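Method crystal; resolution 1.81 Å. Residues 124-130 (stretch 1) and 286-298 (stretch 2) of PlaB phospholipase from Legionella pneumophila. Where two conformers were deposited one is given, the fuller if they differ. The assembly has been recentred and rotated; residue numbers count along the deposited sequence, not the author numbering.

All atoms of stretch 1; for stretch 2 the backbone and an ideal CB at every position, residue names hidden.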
# COMPACT_ATOMS: atom_id res chain seq x y z
N SER B 124 22.07 -2.73 -40.34
CA SER B 124 22.68 -3.90 -40.95
C SER B 124 23.27 -4.86 -39.94
O SER B 124 23.32 -6.06 -40.20
CB SER B 124 23.78 -3.48 -41.93
OG SER B 124 24.90 -2.95 -41.22
N HIS B 125 23.75 -4.35 -38.80
CA HIS B 125 24.36 -5.16 -37.75
C HIS B 125 23.87 -4.66 -36.40
O HIS B 125 23.80 -3.45 -36.16
CB HIS B 125 25.90 -5.09 -37.77
CG HIS B 125 26.52 -5.61 -39.04
ND1 HIS B 125 26.40 -4.97 -40.25
CD2 HIS B 125 27.29 -6.70 -39.27
CE1 HIS B 125 27.06 -5.64 -41.17
NE2 HIS B 125 27.61 -6.70 -40.60
N LEU B 126 23.55 -5.59 -35.52
CA LEU B 126 23.19 -5.30 -34.13
C LEU B 126 24.13 -6.11 -33.26
O LEU B 126 24.05 -7.34 -33.22
CB LEU B 126 21.73 -5.63 -33.84
CG LEU B 126 21.30 -5.48 -32.38
CD1 LEU B 126 21.67 -4.09 -31.85
CD2 LEU B 126 19.82 -5.73 -32.21
N ILE B 127 25.04 -5.41 -32.58
CA ILE B 127 26.04 -6.02 -31.72
C ILE B 127 25.71 -5.57 -30.30
O ILE B 127 25.97 -4.43 -29.92
CB ILE B 127 27.47 -5.61 -32.12
CG1 ILE B 127 27.71 -5.95 -33.59
CG2 ILE B 127 28.49 -6.31 -31.21
CD1 ILE B 127 29.02 -5.41 -34.16
N MET B 128 25.14 -6.48 -29.52
CA MET B 128 24.70 -6.20 -28.16
C MET B 128 25.74 -6.71 -27.17
O MET B 128 26.06 -7.90 -27.18
CB MET B 128 23.36 -6.89 -27.88
CG MET B 128 22.17 -6.23 -28.58
SD MET B 128 20.71 -7.26 -28.45
CE MET B 128 21.07 -8.46 -29.73
N LEU B 129 26.26 -5.80 -26.34
CA LEU B 129 27.22 -6.13 -25.30
C LEU B 129 26.51 -6.20 -23.95
O LEU B 129 25.91 -5.21 -23.51
CB LEU B 129 28.36 -5.10 -25.26
CG LEU B 129 29.03 -4.74 -26.58
CD1 LEU B 129 30.08 -3.63 -26.43
CD2 LEU B 129 29.68 -5.97 -27.21
N ALA B 130 26.59 -7.36 -23.30
CA ALA B 130 25.93 -7.63 -22.02
C ALA B 130 24.54 -7.02 -21.96
O ALA B 130 24.21 -6.32 -21.00
CB ALA B 130 26.78 -7.10 -20.86
N UNK B 286 39.32 -8.85 -25.89
CA UNK B 286 38.34 -9.74 -26.53
C UNK B 286 37.17 -9.00 -27.15
O UNK B 286 36.76 -9.35 -28.26
CB UNK B 286 37.81 -10.75 -25.51
N UNK B 287 36.62 -7.99 -26.47
CA UNK B 287 35.47 -7.28 -27.01
C UNK B 287 35.81 -6.65 -28.36
O UNK B 287 35.07 -6.80 -29.34
CB UNK B 287 34.99 -6.21 -26.03
N UNK B 288 36.92 -5.91 -28.41
CA UNK B 288 37.30 -5.23 -29.64
C UNK B 288 37.55 -6.22 -30.77
O UNK B 288 37.10 -6.01 -31.91
CB UNK B 288 38.55 -4.37 -29.41
N UNK B 289 38.25 -7.31 -30.47
CA UNK B 289 38.58 -8.30 -31.49
C UNK B 289 37.33 -8.93 -32.06
O UNK B 289 37.22 -9.14 -33.28
CB UNK B 289 39.50 -9.38 -30.91
N UNK B 290 36.36 -9.26 -31.21
CA UNK B 290 35.18 -9.94 -31.72
C UNK B 290 34.16 -8.98 -32.31
O UNK B 290 33.40 -9.38 -33.20
CB UNK B 290 34.53 -10.76 -30.60
N UNK B 291 34.14 -7.72 -31.86
CA UNK B 291 33.31 -6.72 -32.54
C UNK B 291 33.75 -6.56 -33.98
O UNK B 291 32.92 -6.45 -34.89
CB UNK B 291 33.38 -5.37 -31.82
N UNK B 292 35.06 -6.52 -34.22
CA UNK B 292 35.58 -6.33 -35.58
C UNK B 292 35.16 -7.48 -36.48
O UNK B 292 34.79 -7.27 -37.65
CB UNK B 292 37.10 -6.21 -35.56
N UNK B 293 35.20 -8.70 -35.96
CA UNK B 293 34.73 -9.86 -36.71
C UNK B 293 33.25 -9.73 -37.05
O UNK B 293 32.83 -9.97 -38.19
CB UNK B 293 34.98 -11.14 -35.92
N UNK B 294 32.44 -9.35 -36.05
CA UNK B 294 31.00 -9.23 -36.26
C UNK B 294 30.69 -8.19 -37.32
O UNK B 294 29.88 -8.43 -38.23
CB UNK B 294 30.29 -8.87 -34.95
N UNK B 295 31.34 -7.03 -37.25
CA UNK B 295 31.14 -5.97 -38.24
C UNK B 295 31.54 -6.40 -39.64
O UNK B 295 31.08 -5.81 -40.62
CB UNK B 295 31.93 -4.72 -37.84
N UNK B 296 32.41 -7.40 -39.76
CA UNK B 296 32.86 -7.86 -41.06
C UNK B 296 31.93 -8.91 -41.68
O UNK B 296 32.07 -9.22 -42.86
CB UNK B 296 34.27 -8.43 -40.94
N UNK B 297 30.97 -9.43 -40.91
CA UNK B 297 30.00 -10.36 -41.49
C UNK B 297 29.22 -9.67 -42.60
O UNK B 297 28.70 -8.57 -42.43
CB UNK B 297 29.05 -10.89 -40.42
N UNK B 298 29.12 -10.35 -43.74
CA UNK B 298 28.40 -9.81 -44.89
C UNK B 298 27.48 -10.83 -45.54
O UNK B 298 26.93 -10.55 -46.61
CB UNK B 298 29.39 -9.29 -45.93

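Strand 124-129 and the helix of stretch 2 run nearly antiparallel, at 157°, with axes 9.1 Å apart at closest approach. His125, Ile127 and Leu129 point toward the helix; Leu126 and Met128 do not reach it.

Position 286 opens the helix, and its CB has nothing of stretch 1 within 5.5 Å. Many residues would suit. Phi of -56° also permits proline, and Pro286 is deposited.

At position 287 CA-to-CB points toward the strand, and the ideal CB lies 5.4 Å from Leu129 CD2. A small or medium side chain with some apolar surface would suit. The residue is Thr287; Thr287 CG2 sits 4.1 Å from Leu129 CD2, while OG1 is hydrogen-bonded elsewhere in the structure.

Positions 288, 289 and 290 are out of reach of stretch 1, which sets no preference there. They are Ala288, Ile289 and Trp290.

At position 291 CA-to-CB points sideways. The ideal CB is 4.9 Å from Ile127 CD1, and Leu129 lies further along the strand. A flexible or branched apolar chain could reach both: leucine, isoleucine or methionine. The deposited Ile291 does so. Ile291 CG1 is 4.1 Å from Ile127 CG2, and Ile291 CD1 is 4.1 Å from Leu129 CD1.

Position 292 points away and 293 is out of reach, so stretch 1 constrains neither. They are Leu292 and Arg293.

Position 294 also points sideways, but its ideal CB is already 3.8 Å from Ile127 CD1. A small side chain, such as alanine, serine or cysteine, would be an economical fit. Cys294 is found, with Cys294 CB packed 3.8 Å from Ile127 CD1. Cys294 O is 3.3 Å from His125 CD2.

At position 295 CA-to-CB points sideways; the ideal CB lies 4.7 Å from Ile127 CD1 and 5.2 Å from His125 CD2. The apolar neighbour favours leucine, isoleucine or methionine. In Leu295 the end of the side chain comes nearer, and Leu295 CD2 meets Ile127 CD1 at 3.6 Å.

Position 296 points away, which leaves room for a polar residue. Gln296 is deposited; its NE2 is hydrogen-bonded elsewhere in the structure.

At position 297 psi swings to 132°, out of the helical range. Its backbone O accepts a hydrogen bond from His125 NE2 at 2.8 Å, near the imidazole plane. Every residue brings this carbonyl, so the bond does not select the side chain. CA-to-CB points sideways, with the ideal CB 4.4 Å from His125 NE2; valine, isoleucine, leucine or alanine would suit. Val297 is present, Val297 CB 4.5 Å from His125 NE2. His125 ND1 hydrogen-bonds Ser124 OG at 2.7 Å.

Position 298 points away; many residues would suit. Lys298 occupies it.

Stretch 2, residues 286-298: PTAIWILRCLQVK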
# COMPACT_ATOMS: atom_id res chain seq x y z
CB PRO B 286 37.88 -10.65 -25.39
CG PRO B 286 38.96 -10.58 -24.37
CD PRO B 286 39.54 -9.21 -24.48
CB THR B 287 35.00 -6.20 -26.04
OG1 THR B 287 34.79 -6.76 -24.74
CG2 THR B 287 33.71 -5.56 -26.52
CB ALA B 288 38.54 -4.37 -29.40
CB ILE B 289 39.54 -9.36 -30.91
CG1 ILE B 289 40.94 -8.77 -30.69
CG2 ILE B 289 39.60 -10.59 -31.83
CD1 ILE B 289 41.77 -9.53 -29.67
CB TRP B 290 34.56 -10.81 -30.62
CG TRP B 290 35.38 -12.04 -30.43
CD1 TRP B 290 36.25 -12.29 -29.41
CD2 TRP B 290 35.47 -13.15 -31.32
NE1 TRP B 290 36.85 -13.52 -29.60
CE2 TRP B 290 36.39 -14.06 -30.77
CE3 TRP B 290 34.84 -13.48 -32.53
CZ2 TRP B 290 36.69 -15.27 -31.37
CZ3 TRP B 290 35.16 -14.67 -33.13
CH2 TRP B 290 36.07 -15.56 -32.55
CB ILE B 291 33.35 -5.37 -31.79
CG1 ILE B 291 32.43 -5.43 -30.58
CG2 ILE B 291 32.94 -4.23 -32.71
CD1 ILE B 291 32.47 -4.23 -29.68
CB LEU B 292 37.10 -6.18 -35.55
CG LEU B 292 37.82 -5.80 -36.84
CD1 LEU B 292 37.27 -4.51 -37.42
CD2 LEU B 292 39.32 -5.66 -36.57
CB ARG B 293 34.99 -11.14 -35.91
CG ARG B 293 36.43 -11.60 -35.87
CD ARG B 293 36.92 -12.07 -37.25
NE ARG B 293 36.02 -13.04 -37.88
CZ ARG B 293 36.07 -14.36 -37.66
NH1 ARG B 293 36.95 -14.88 -36.82
NH2 ARG B 293 35.21 -15.15 -38.29
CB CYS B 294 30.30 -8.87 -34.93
SG CYS B 294 30.35 -10.19 -33.64
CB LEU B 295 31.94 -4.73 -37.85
CG LEU B 295 31.42 -3.93 -36.65
CD1 LEU B 295 32.40 -2.82 -36.30
CD2 LEU B 295 30.04 -3.36 -36.94
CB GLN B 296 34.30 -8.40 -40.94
CG GLN B 296 35.32 -7.27 -40.72
CD GLN B 296 36.70 -7.74 -40.26
OE1 GLN B 296 36.86 -8.84 -39.72
NE2 GLN B 296 37.70 -6.90 -40.48
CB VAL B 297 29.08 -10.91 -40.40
CG1 VAL B 297 27.91 -11.64 -41.03
CG2 VAL B 297 29.85 -11.83 -39.49
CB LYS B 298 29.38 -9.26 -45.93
CG LYS B 298 30.12 -8.00 -45.48
CD LYS B 298 30.93 -7.39 -46.61
CE LYS B 298 31.58 -6.09 -46.18
NZ LYS B 298 32.24 -5.39 -47.32
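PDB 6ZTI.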